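Local coordinates for armadillo repeat protein arm00016 (Synthetic construct, PDB 4D4E) that probably binds extended peptides along the groove of a stacked armadillo-repeat solenoid, having been computationally designed for modular peptide recognition, at residues Q19-N22 against E28-S31; R34-I39 against Q48-A53; K61-A66 against K72-A77; K103-A108 against K114-A119; N157-I162 against E194-N199. All blocks are in the same frame, centred on the assembly; numbering follows the deposited sequence.

Contact 1 of 5, residues Q19-N22 against E28-S31; sequences QQLN and ELQS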
# COMPACT_ATOMS: atom_id res chain seq x y z
N GLN A 19 -16.97 -16.77 -13.66
CA GLN A 19 -17.67 -17.90 -13.07
C GLN A 19 -16.72 -18.94 -12.47
O GLN A 19 -17.00 -19.50 -11.39
CB GLN A 19 -18.55 -18.57 -14.11
CG GLN A 19 -19.76 -19.21 -13.46
CD GLN A 19 -20.42 -20.21 -14.38
OE1 GLN A 19 -20.13 -20.24 -15.58
NE2 GLN A 19 -21.32 -21.03 -13.84
N GLN A 20 -15.59 -19.20 -13.15
CA GLN A 20 -14.64 -20.20 -12.70
C GLN A 20 -13.93 -19.86 -11.40
O GLN A 20 -13.44 -20.77 -10.73
CB GLN A 20 -13.62 -20.53 -13.80
CG GLN A 20 -14.26 -21.24 -14.97
CD GLN A 20 -13.36 -21.28 -16.19
OE1 GLN A 20 -12.32 -20.61 -16.25
NE2 GLN A 20 -13.74 -22.10 -17.18
N LEU A 21 -13.87 -18.57 -11.04
CA LEU A 21 -13.39 -18.15 -9.70
C LEU A 21 -14.23 -18.77 -8.57
O LEU A 21 -13.78 -18.85 -7.43
CB LEU A 21 -13.39 -16.61 -9.56
CG LEU A 21 -12.57 -15.83 -10.59
CD1 LEU A 21 -12.60 -14.36 -10.23
CD2 LEU A 21 -11.09 -16.32 -10.67
N ASN A 22 -15.47 -19.13 -8.89
CA ASN A 22 -16.43 -19.67 -7.92
C ASN A 22 -16.52 -21.20 -8.03
O ASN A 22 -17.30 -21.83 -7.34
CB ASN A 22 -17.84 -19.02 -8.10
CG ASN A 22 -17.80 -17.50 -8.33
OD1 ASN A 22 -17.77 -16.71 -7.38
ND2 ASN A 22 -17.84 -17.09 -9.59
N GLU A 28 -9.10 -25.55 -12.26
CA GLU A 28 -9.91 -24.60 -12.99
C GLU A 28 -9.96 -23.24 -12.26
O GLU A 28 -9.88 -22.19 -12.90
CB GLU A 28 -11.31 -25.16 -13.10
CG GLU A 28 -12.20 -24.46 -14.10
CD GLU A 28 -13.63 -24.95 -13.97
OE1 GLU A 28 -13.85 -25.88 -13.15
OE2 GLU A 28 -14.52 -24.42 -14.67
N LEU A 29 -10.08 -23.26 -10.92
CA LEU A 29 -9.95 -22.00 -10.16
C LEU A 29 -8.60 -21.35 -10.49
O LEU A 29 -8.55 -20.19 -10.95
CB LEU A 29 -10.12 -22.22 -8.66
CG LEU A 29 -9.65 -21.08 -7.69
CD1 LEU A 29 -10.36 -19.79 -7.97
CD2 LEU A 29 -9.83 -21.45 -6.23
N GLN A 30 -7.52 -22.08 -10.24
CA GLN A 30 -6.14 -21.62 -10.46
C GLN A 30 -5.99 -21.05 -11.86
O GLN A 30 -5.42 -19.99 -12.05
CB GLN A 30 -5.21 -22.85 -10.39
CG GLN A 30 -3.73 -22.56 -10.15
CD GLN A 30 -2.79 -23.68 -10.63
OE1 GLN A 30 -3.21 -24.66 -11.26
NE2 GLN A 30 -1.51 -23.50 -10.36
N SER A 31 -6.52 -21.76 -12.84
CA SER A 31 -6.48 -21.35 -14.23
C SER A 31 -7.23 -20.01 -14.46
O SER A 31 -6.70 -19.08 -15.09
CB SER A 31 -7.11 -22.43 -15.10
OG SER A 31 -6.44 -22.51 -16.32

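Contact 2 of 5, residues R34-I39 against Q48-A53; sequences RKLSQI and QKLIEA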
# COMPACT_ATOMS: atom_id res chain seq x y z
N ARG A 34 -5.38 -17.31 -12.87
CA ARG A 34 -4.29 -17.10 -13.83
C ARG A 34 -4.62 -16.03 -14.85
O ARG A 34 -3.98 -14.99 -14.88
CB ARG A 34 -4.03 -18.37 -14.64
CG ARG A 34 -3.14 -19.41 -14.03
CD ARG A 34 -1.68 -19.29 -14.46
NE ARG A 34 -0.84 -20.18 -13.65
CZ ARG A 34 -0.37 -19.90 -12.43
NH1 ARG A 34 -0.61 -18.72 -11.86
NH2 ARG A 34 0.35 -20.79 -11.79
N LYS A 35 -5.60 -16.32 -15.70
CA LYS A 35 -5.91 -15.47 -16.83
C LYS A 35 -6.31 -14.07 -16.35
O LYS A 35 -5.80 -13.04 -16.83
CB LYS A 35 -7.00 -16.10 -17.70
CG LYS A 35 -6.51 -17.34 -18.47
CD LYS A 35 -7.64 -18.36 -18.66
CE LYS A 35 -7.13 -19.78 -18.90
NZ LYS A 35 -6.03 -20.18 -17.97
N LEU A 36 -7.22 -14.04 -15.37
CA LEU A 36 -7.66 -12.78 -14.80
C LEU A 36 -6.45 -11.97 -14.29
O LEU A 36 -6.39 -10.72 -14.45
CB LEU A 36 -8.61 -13.13 -13.66
CG LEU A 36 -9.34 -12.07 -12.88
CD1 LEU A 36 -10.55 -12.75 -12.21
CD2 LEU A 36 -8.36 -11.45 -11.89
N SER A 37 -5.55 -12.65 -13.60
CA SER A 37 -4.30 -12.03 -13.14
C SER A 37 -3.59 -11.38 -14.33
O SER A 37 -3.21 -10.23 -14.25
CB SER A 37 -3.37 -13.07 -12.53
OG SER A 37 -3.83 -13.39 -11.23
N GLN A 38 -3.48 -12.13 -15.42
CA GLN A 38 -2.89 -11.68 -16.67
C GLN A 38 -3.58 -10.38 -17.18
O GLN A 38 -2.89 -9.38 -17.46
CB GLN A 38 -3.00 -12.81 -17.69
CG GLN A 38 -1.94 -12.78 -18.78
CD GLN A 38 -2.44 -13.37 -20.09
OE1 GLN A 38 -3.52 -13.99 -20.16
NE2 GLN A 38 -1.67 -13.16 -21.16
N ILE A 39 -4.92 -10.39 -17.27
CA ILE A 39 -5.66 -9.25 -17.77
C ILE A 39 -5.47 -8.04 -16.87
O ILE A 39 -5.15 -6.97 -17.34
CB ILE A 39 -7.15 -9.63 -17.99
CG1 ILE A 39 -7.24 -10.68 -19.12
CG2 ILE A 39 -7.97 -8.41 -18.32
CD1 ILE A 39 -8.33 -11.74 -18.93
N GLN A 48 -10.92 -2.39 -16.83
CA GLN A 48 -12.30 -1.97 -16.98
C GLN A 48 -13.17 -3.11 -17.46
O GLN A 48 -14.31 -3.28 -16.99
CB GLN A 48 -12.40 -0.74 -17.92
CG GLN A 48 -13.74 -0.07 -17.84
CD GLN A 48 -14.12 0.25 -16.41
OE1 GLN A 48 -13.26 0.61 -15.60
NE2 GLN A 48 -15.42 0.14 -16.10
N LYS A 49 -12.64 -3.91 -18.38
CA LYS A 49 -13.34 -5.11 -18.81
C LYS A 49 -13.65 -6.04 -17.62
O LYS A 49 -14.75 -6.62 -17.50
CB LYS A 49 -12.47 -5.85 -19.80
CG LYS A 49 -11.96 -4.93 -20.91
CD LYS A 49 -11.31 -5.70 -22.06
CE LYS A 49 -12.39 -6.15 -23.02
NZ LYS A 49 -11.88 -6.78 -24.28
N LEU A 50 -12.68 -6.17 -16.73
CA LEU A 50 -12.82 -7.04 -15.57
C LEU A 50 -13.90 -6.56 -14.63
O LEU A 50 -14.67 -7.38 -14.09
CB LEU A 50 -11.51 -7.09 -14.79
CG LEU A 50 -10.39 -7.92 -15.43
CD1 LEU A 50 -9.13 -7.78 -14.60
CD2 LEU A 50 -10.83 -9.38 -15.58
N ILE A 51 -13.93 -5.23 -14.41
CA ILE A 51 -14.97 -4.60 -13.64
C ILE A 51 -16.37 -4.86 -14.25
O ILE A 51 -17.31 -5.29 -13.54
CB ILE A 51 -14.67 -3.10 -13.44
CG1 ILE A 51 -13.51 -2.96 -12.44
CG2 ILE A 51 -15.90 -2.38 -12.92
CD1 ILE A 51 -12.97 -1.54 -12.34
N GLU A 52 -16.47 -4.68 -15.56
CA GLU A 52 -17.71 -4.81 -16.24
C GLU A 52 -18.19 -6.25 -16.41
O GLU A 52 -19.39 -6.48 -16.66
CB GLU A 52 -17.64 -4.07 -17.55
CG GLU A 52 -17.74 -2.57 -17.28
CD GLU A 52 -17.30 -1.78 -18.46
OE1 GLU A 52 -16.79 -2.45 -19.39
OE2 GLU A 52 -17.48 -0.53 -18.47
N ALA A 53 -17.28 -7.21 -16.23
CA ALA A 53 -17.66 -8.62 -16.26
C ALA A 53 -17.97 -9.11 -14.83
O ALA A 53 -18.19 -10.33 -14.64
CB ALA A 53 -16.58 -9.49 -16.92

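Contact 3 of 5, residues K61-A66 against K72-A77; sequences KLLDDA and KNAVAA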
# COMPACT_ATOMS: atom_id res chain seq x y z
N LYS A 61 -13.96 -12.19 -2.48
CA LYS A 61 -14.41 -13.34 -1.75
C LYS A 61 -13.35 -14.44 -1.69
O LYS A 61 -13.38 -15.25 -0.75
CB LYS A 61 -15.70 -13.88 -2.35
CG LYS A 61 -16.36 -14.94 -1.50
CD LYS A 61 -17.08 -15.94 -2.39
CE LYS A 61 -17.12 -17.33 -1.78
NZ LYS A 61 -17.31 -18.26 -2.92
N LEU A 62 -12.43 -14.48 -2.66
CA LEU A 62 -11.29 -15.40 -2.64
C LEU A 62 -10.25 -15.10 -1.56
O LEU A 62 -9.38 -15.94 -1.31
CB LEU A 62 -10.57 -15.44 -4.02
CG LEU A 62 -11.30 -16.18 -5.15
CD1 LEU A 62 -10.58 -16.09 -6.48
CD2 LEU A 62 -11.59 -17.64 -4.74
N LEU A 63 -10.35 -13.92 -0.92
CA LEU A 63 -9.41 -13.51 0.12
C LEU A 63 -9.69 -14.26 1.40
O LEU A 63 -8.92 -14.18 2.32
CB LEU A 63 -9.46 -11.99 0.40
CG LEU A 63 -9.24 -11.06 -0.80
CD1 LEU A 63 -9.24 -9.56 -0.42
CD2 LEU A 63 -7.99 -11.49 -1.59
N ASP A 64 -10.79 -15.01 1.43
CA ASP A 64 -11.05 -15.92 2.55
C ASP A 64 -10.84 -17.39 2.26
O ASP A 64 -11.10 -18.23 3.11
CB ASP A 64 -12.45 -15.73 3.07
CG ASP A 64 -12.49 -14.71 4.11
OD1 ASP A 64 -11.66 -14.83 5.04
OD2 ASP A 64 -13.29 -13.76 3.95
N ASP A 65 -10.34 -17.69 1.06
CA ASP A 65 -10.14 -19.06 0.60
C ASP A 65 -9.24 -19.89 1.52
O ASP A 65 -8.37 -19.34 2.21
CB ASP A 65 -9.58 -19.06 -0.81
CG ASP A 65 -9.64 -20.42 -1.42
OD1 ASP A 65 -10.72 -20.74 -1.93
OD2 ASP A 65 -8.62 -21.18 -1.30
N ALA A 66 -9.46 -21.22 1.52
CA ALA A 66 -8.63 -22.17 2.30
C ALA A 66 -7.15 -22.21 1.80
O ALA A 66 -6.23 -22.35 2.61
CB ALA A 66 -9.25 -23.58 2.27
N LYS A 72 -2.99 -15.50 -2.08
CA LYS A 72 -1.85 -14.71 -2.54
C LYS A 72 -2.13 -14.21 -3.97
O LYS A 72 -1.92 -13.05 -4.25
CB LYS A 72 -0.56 -15.53 -2.49
CG LYS A 72 0.71 -14.74 -2.87
CD LYS A 72 1.81 -15.68 -3.35
CE LYS A 72 1.61 -15.98 -4.81
NZ LYS A 72 2.62 -16.99 -5.28
N ASN A 73 -2.56 -15.09 -4.85
CA ASN A 73 -2.78 -14.72 -6.23
C ASN A 73 -4.02 -13.81 -6.37
O ASN A 73 -4.03 -12.95 -7.23
CB ASN A 73 -2.96 -15.96 -7.13
CG ASN A 73 -1.65 -16.74 -7.36
OD1 ASN A 73 -0.66 -16.16 -7.79
ND2 ASN A 73 -1.67 -18.06 -7.17
N ALA A 74 -5.07 -14.03 -5.58
CA ALA A 74 -6.27 -13.13 -5.61
C ALA A 74 -5.87 -11.69 -5.17
O ALA A 74 -6.27 -10.72 -5.80
CB ALA A 74 -7.39 -13.65 -4.74
N VAL A 75 -5.08 -11.60 -4.10
CA VAL A 75 -4.57 -10.31 -3.59
C VAL A 75 -3.67 -9.61 -4.65
O VAL A 75 -3.75 -8.40 -4.78
CB VAL A 75 -3.80 -10.46 -2.25
CG1 VAL A 75 -3.24 -9.13 -1.82
CG2 VAL A 75 -4.72 -10.87 -1.12
N ALA A 76 -2.83 -10.38 -5.38
CA ALA A 76 -1.92 -9.82 -6.38
C ALA A 76 -2.77 -9.16 -7.43
O ALA A 76 -2.49 -8.05 -7.90
CB ALA A 76 -0.96 -10.88 -7.03
N ALA A 77 -3.81 -9.86 -7.81
CA ALA A 77 -4.73 -9.39 -8.86
C ALA A 77 -5.41 -8.06 -8.42
O ALA A 77 -5.41 -7.09 -9.20
CB ALA A 77 -5.74 -10.49 -9.17

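Contact 4 of 5, residues K103-A108 against K114-A119; sequences KLLDDA and KNAVAA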
# COMPACT_ATOMS: atom_id res chain seq x y z
N LYS A 103 -7.23 -7.40 7.24
CA LYS A 103 -7.16 -8.67 7.97
C LYS A 103 -5.90 -9.45 7.53
O LYS A 103 -5.28 -10.16 8.34
CB LYS A 103 -8.43 -9.52 7.75
CG LYS A 103 -8.38 -10.99 8.14
CD LYS A 103 -9.72 -11.70 8.01
CE LYS A 103 -10.32 -11.70 6.60
NZ LYS A 103 -9.36 -11.97 5.47
N LEU A 104 -5.53 -9.31 6.25
CA LEU A 104 -4.43 -10.15 5.70
C LEU A 104 -3.06 -9.70 6.18
O LEU A 104 -2.09 -10.42 6.03
CB LEU A 104 -4.51 -10.27 4.17
CG LEU A 104 -5.70 -11.15 3.78
CD1 LEU A 104 -5.97 -11.07 2.29
CD2 LEU A 104 -5.55 -12.62 4.24
N LEU A 105 -3.00 -8.50 6.76
CA LEU A 105 -1.77 -7.96 7.22
C LEU A 105 -1.18 -8.77 8.38
O LEU A 105 0.02 -8.63 8.67
CB LEU A 105 -1.95 -6.46 7.59
CG LEU A 105 -1.73 -5.37 6.55
CD1 LEU A 105 -1.81 -5.85 5.09
CD2 LEU A 105 -2.60 -4.14 6.81
N ASP A 106 -1.98 -9.57 9.07
CA ASP A 106 -1.37 -10.54 9.96
C ASP A 106 -1.64 -11.98 9.49
O ASP A 106 -1.73 -12.91 10.29
CB ASP A 106 -1.62 -10.25 11.47
CG ASP A 106 -3.09 -10.22 11.83
OD1 ASP A 106 -3.88 -10.85 11.10
OD2 ASP A 106 -3.45 -9.59 12.86
N ASP A 107 -1.72 -12.16 8.16
CA ASP A 107 -1.82 -13.51 7.59
C ASP A 107 -0.60 -14.34 8.03
O ASP A 107 0.49 -13.76 8.28
CB ASP A 107 -1.99 -13.49 6.08
CG ASP A 107 -2.38 -14.84 5.54
OD1 ASP A 107 -3.58 -15.13 5.52
OD2 ASP A 107 -1.50 -15.63 5.18
N ALA A 108 -0.77 -15.66 8.19
CA ALA A 108 0.39 -16.49 8.52
C ALA A 108 1.46 -16.50 7.39
O ALA A 108 2.57 -16.89 7.67
CB ALA A 108 -0.01 -17.92 8.91
N LYS A 114 2.92 -9.44 2.00
CA LYS A 114 3.64 -8.60 1.05
C LYS A 114 2.66 -8.05 0.01
O LYS A 114 2.60 -6.83 -0.24
CB LYS A 114 4.76 -9.39 0.35
CG LYS A 114 5.44 -8.58 -0.73
CD LYS A 114 5.76 -9.40 -1.97
CE LYS A 114 7.09 -10.10 -1.86
NZ LYS A 114 7.40 -10.69 -0.52
N ASN A 115 1.91 -8.95 -0.61
CA ASN A 115 0.92 -8.59 -1.62
C ASN A 115 -0.29 -7.77 -1.10
O ASN A 115 -0.81 -6.87 -1.79
CB ASN A 115 0.44 -9.88 -2.26
CG ASN A 115 1.49 -10.50 -3.16
OD1 ASN A 115 1.59 -10.12 -4.28
ND2 ASN A 115 2.30 -11.42 -2.63
N ALA A 116 -0.69 -8.01 0.14
CA ALA A 116 -1.81 -7.26 0.70
C ALA A 116 -1.34 -5.83 0.99
O ALA A 116 -2.07 -4.86 0.71
CB ALA A 116 -2.43 -7.96 1.93
N VAL A 117 -0.12 -5.69 1.49
CA VAL A 117 0.48 -4.38 1.61
C VAL A 117 0.62 -3.66 0.26
O VAL A 117 0.31 -2.44 0.18
CB VAL A 117 1.82 -4.37 2.39
CG1 VAL A 117 2.24 -2.92 2.60
CG2 VAL A 117 1.58 -4.94 3.77
N ALA A 118 1.07 -4.36 -0.79
CA ALA A 118 1.10 -3.70 -2.13
C ALA A 118 -0.32 -3.20 -2.56
O ALA A 118 -0.49 -2.04 -3.09
CB ALA A 118 1.71 -4.62 -3.22
N ALA A 119 -1.35 -4.02 -2.33
CA ALA A 119 -2.71 -3.60 -2.71
C ALA A 119 -3.13 -2.34 -1.98
O ALA A 119 -3.66 -1.43 -2.59
CB ALA A 119 -3.77 -4.73 -2.53

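Contact 5 of 5, residues N157-I162 against E194-N199; sequences NAVAAI and EEVIKN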
# COMPACT_ATOMS: atom_id res chain seq x y z
N ASN A 157 6.98 -2.19 0.78
CA ASN A 157 5.58 -1.91 0.39
C ASN A 157 4.86 -1.10 1.53
O ASN A 157 4.05 -0.20 1.24
CB ASN A 157 4.85 -3.24 0.16
CG ASN A 157 5.27 -3.95 -1.14
OD1 ASN A 157 5.64 -3.32 -2.11
ND2 ASN A 157 5.15 -5.25 -1.17
N ALA A 158 5.20 -1.40 2.80
CA ALA A 158 4.59 -0.74 3.95
C ALA A 158 4.94 0.71 4.00
O ALA A 158 4.05 1.50 4.37
CB ALA A 158 4.97 -1.37 5.29
N VAL A 159 6.22 1.09 3.71
CA VAL A 159 6.56 2.51 3.72
C VAL A 159 5.93 3.20 2.56
O VAL A 159 5.57 4.37 2.66
CB VAL A 159 8.07 2.85 3.64
CG1 VAL A 159 8.33 4.17 4.36
CG2 VAL A 159 8.90 1.74 4.21
N ALA A 160 5.83 2.50 1.44
CA ALA A 160 5.18 3.08 0.23
C ALA A 160 3.69 3.40 0.55
O ALA A 160 3.13 4.47 0.13
CB ALA A 160 5.30 2.11 -0.98
N ALA A 161 3.06 2.53 1.35
CA ALA A 161 1.66 2.79 1.77
C ALA A 161 1.60 3.98 2.71
O ALA A 161 0.73 4.81 2.60
CB ALA A 161 1.04 1.53 2.42
N ILE A 162 2.52 4.04 3.68
CA ILE A 162 2.53 5.13 4.64
C ILE A 162 2.84 6.47 3.94
O ILE A 162 2.18 7.46 4.20
CB ILE A 162 3.56 4.90 5.76
CG1 ILE A 162 3.21 3.68 6.64
CG2 ILE A 162 3.81 6.23 6.55
CD1 ILE A 162 1.86 3.68 7.33
N GLU A 194 17.79 1.34 -0.48
CA GLU A 194 17.58 2.67 -1.09
C GLU A 194 16.09 2.95 -1.42
O GLU A 194 15.64 4.12 -1.46
CB GLU A 194 18.38 2.83 -2.40
CG GLU A 194 19.88 3.01 -2.22
CD GLU A 194 20.65 3.30 -3.52
OE1 GLU A 194 20.02 3.78 -4.50
OE2 GLU A 194 21.89 3.05 -3.56
N GLU A 195 15.37 1.91 -1.79
CA GLU A 195 13.96 2.02 -2.12
C GLU A 195 13.21 2.39 -0.88
O GLU A 195 12.37 3.27 -0.91
CB GLU A 195 13.44 0.71 -2.71
CG GLU A 195 13.70 0.58 -4.19
CD GLU A 195 13.60 1.91 -4.92
OE1 GLU A 195 12.61 2.64 -4.66
OE2 GLU A 195 14.50 2.22 -5.76
N VAL A 196 13.56 1.73 0.23
CA VAL A 196 12.98 2.00 1.52
C VAL A 196 13.28 3.44 1.97
O VAL A 196 12.36 4.16 2.31
CB VAL A 196 13.34 0.96 2.58
CG1 VAL A 196 12.92 1.43 3.99
CG2 VAL A 196 12.70 -0.37 2.23
N ILE A 197 14.56 3.83 2.01
CA ILE A 197 14.92 5.21 2.28
C ILE A 197 14.14 6.24 1.48
O ILE A 197 13.64 7.18 2.06
CB ILE A 197 16.45 5.47 2.06
CG1 ILE A 197 17.30 4.67 3.09
CG2 ILE A 197 16.75 6.98 1.98
CD1 ILE A 197 18.64 4.43 2.53
N LYS A 198 14.03 6.09 0.17
CA LYS A 198 13.35 7.14 -0.63
C LYS A 198 11.83 7.25 -0.25
O LYS A 198 11.28 8.33 -0.23
CB LYS A 198 13.51 6.91 -2.15
CG LYS A 198 14.94 7.10 -2.64
CD LYS A 198 15.01 7.11 -4.14
CE LYS A 198 14.72 5.78 -4.76
NZ LYS A 198 15.12 5.97 -6.20
N ASN A 199 11.19 6.14 0.08
CA ASN A 199 9.75 6.24 0.47
C ASN A 199 9.63 6.88 1.89
O ASN A 199 8.69 7.60 2.14
CB ASN A 199 9.08 4.86 0.48
CG ASN A 199 8.96 4.22 -0.91
OD1 ASN A 199 8.82 4.92 -1.90
ND2 ASN A 199 8.97 2.87 -0.98

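Contact 1 of 5, residues Q19-N22 against E28-S31
The carboxylate end of Glu28, through OE2, lies against the flank of Gln20, the two extended side chains crossing at about a right angle. Gln20 CG lies 3.2 Å from Glu28 OE2, and the amide and carboxylate planes stand 73° apart. Although Gln20 NE2 comes within 3.5 Å of Glu28 OE2, the pair is a van der Waals contact and not a hydrogen bond. Glu28 gets there with CG anti to its backbone N (chi1 -167°) and an outstretched chain, while its other oxygen, OE1, is hydrogen-bonded to Ser23 OG in the turn between the helices. A serine in place of Gln20 removes the methylene beneath the Glu28 carboxylate, which would probably be held mainly by Ser23 and be freer to turn. Deeper in, backbone carbonyls rest on Leu29: Gln20 O is 3.7 Å from Leu29 CA, and Leu21 O is 3.6 Å from Leu29 CD1. These contacts close the tight corner between helix 14-20 and helix 26-40 at the N-terminal end of the armadillo-type solenoid. Leu21 and Leu29 are buried, but their methyls only graze each other, with Leu21 CD2 4.5 Å from Leu29 CD1. Leu21 also packs on Ala32 and Leu33 further along helix 26-40.

Contact 2 of 5, residues R34-I39 against Q48-A53
Ile39 N bonds to Lys35 O at 2.8 Å, an ordinary helical turn that carries the Ile39 side chain round to face Leu50. From there its CG2 methyl, anti to the backbone N while CG1 stands beside it (chi1 -66°), presses into the fork of Leu50. Ile39 CG2 is 3.8 Å from Leu50 CG, 3.9 Å from Leu50 CD1 and 4.1 Å from Leu50 CD2, so one methyl meets the branch point and both arms. The two chains meet aslant. Leu36, one turn earlier, adds to this: its CG lies 4.1 Å from Leu50 CD2, while Leu36 O is 4.0 Å from Leu50 CD1. Leu50 is thus held on helix 26-40 between residues three apart in sequence, joining that helix to the short helix 44-52 within the hydrophobic interior of the armadillo-type solenoid. Cutting Leu50 back to an alanine would remove the fork and probably open a gap beside Ile39 CG2 and Leu36 CG, leaving both without their cover from helix 44-52. The cluster is completed from several directions. Met17 of helix 14-20 packs on both Leu36 and Leu50, and Leu36 reaches Leu59 of helix 56-61 and Ala77 of helix 68-81. Away from this interior, Gln48 OE1 is hydrogen-bonded to Gln88 NE2.

Contact 3 of 5, residues K61-A66 against K72-A77
Leu63 drives its CD2 methyl into the notch between Ala74 and Val75. Its CG stands anti to the carbonyl carbon (chi1 -55°), and chi2 of -177° sends CD1 straight on and turns CD2 off toward the helix, 3.4 Å from Val75 CG2, tighter than a usual van der Waals contact. Leu63 CD2 is also 3.9 Å from Ala74 CB and 3.8 Å from Val75 N. The valine rotamer explains this meeting: with CG1 anti to the backbone N (chi1 176°), CG2 is left beside that nitrogen, where the leucine methyl arrives, and the two side chains cross at nearly a right angle. Leu62 works differently, offering only the root of its side chain: its CB sits 3.7 Å from Ala74 CB. The small alanine is consistent with the close approach of the 3-10 turn 62-64, which follows helix 56-61, to helix 68-81 in the armadillo solenoid. A bond from Asp65 N to Leu62 O at 3.1 Å closes that turn, and Asp65 OD2 then accepts from Ser67 N just ahead of the helix. Beyond the pair of segments, the rest of Leu62 packs on Leu29 and Leu33 of helix 26-40, whereas Leu63 leans on Ile78, and Val75 meets Leu104.

Contact 4 of 5, residues K103-A108 against K114-A119
Leu105 lays its CD1 methyl over two neighbouring residues of helix 110-124. CD1 is 3.8 Å from Ala116 CB and equally 3.8 Å from Val117 CG2, so it sits astride the pair at ordinary van der Waals distance. The route is an unusual one for leucine: chi1 is -90° and chi2 20°, the second angle lying well away from a staggered position, which suggests that the surrounding packing dictates the shape of this side chain. Val117 receives the methyl with CG2, and the two side chains cross at about a right angle. Alongside, Leu104 approaches Ala116 through its first carbon, CB to CB at 3.8 Å, each residue directing its CB at the other segment. All four residues are buried. They join the two sides of the turn that links the short helix 98-103 to the long helix 110-124, one of the helix-to-helix turns of the armadillo solenoid. The turn itself is secured by Asp107 N, which bonds to Leu104 O at 2.8 Å, and by Asp107 OD2, which accepts from Ser109 N at the threshold of helix 110-124. Outside the two segments, the leucines face different neighbours. Leu105 continues onto Pro142 and Leu146 of helix 140-146, with Ile120 of its own partner helix nearby, whereas Leu104 turns to Val112 of helix 110-124. Val117 likewise reaches Leu143 and Leu146, and it also touches Asn157 and Ala158 of helix 152-166.

Contact 5 of 5, residues N157-I162 against E194-N199
Asn199 reaches across to helix 152-166 with the flat face of its amide against Ala160 and its CB against Val159. With CG anti to the carbonyl carbon (chi1 -67°), the side chain heads for the facing helix, and the face of the amide packs at its nitrogen against the side of the alanine methyl, Asn199 ND2 to Ala160 CB 3.7 Å. The amide carbon follows close behind, with Asn199 CG 4.1 Å from Ala160 CA. This is a contact of shape between a flat polar group and a small residue, without hydrogen bonding between the two segments. Val159 and Asn199 lie aslant, their roots nearest, CB to CB at 3.9 Å. Val159 also faces Val196, one turn back along helix 194-208, and these two side chains are set roughly at right angles. Val159 CG2 is 4.0 Å from Val196 CG1, but Val159 is modelled in two conformers, so this methyl pairing is less certain than the CB contact. The helix segments run nearly parallel, 15° apart with axes 8.9 Å from each other at closest, consistent with the row of long helices that lines the peptide groove in armadillo proteins. That row continues on both flanks: Ala161 packs on Ala121 of helix 110-124, while Ile197 and Lys198 pack on Val238 of helix 236-248.

Contacts 2, 3 and 4 lie among buried residues, whereas contacts 1 and 5 are only partly buried and admit polar side chains, a glutamine with a glutamate in one and an asparagine in the other. Contacts 1 and 2 share helix 26-40, and contact 3 touches both, so the three draw on one apolar interior. Contacts 3 and 4 are the same turn-to-helix junction in successive copies of one sequence, about 10 Å apart between centres, yet Leu63 uses CD2 and Leu105 CD1, with different torsions, while Leu62 and Leu104 match. Contact 5 instead pairs two long helices side by side, across the chain's centre from contacts 1 to 3.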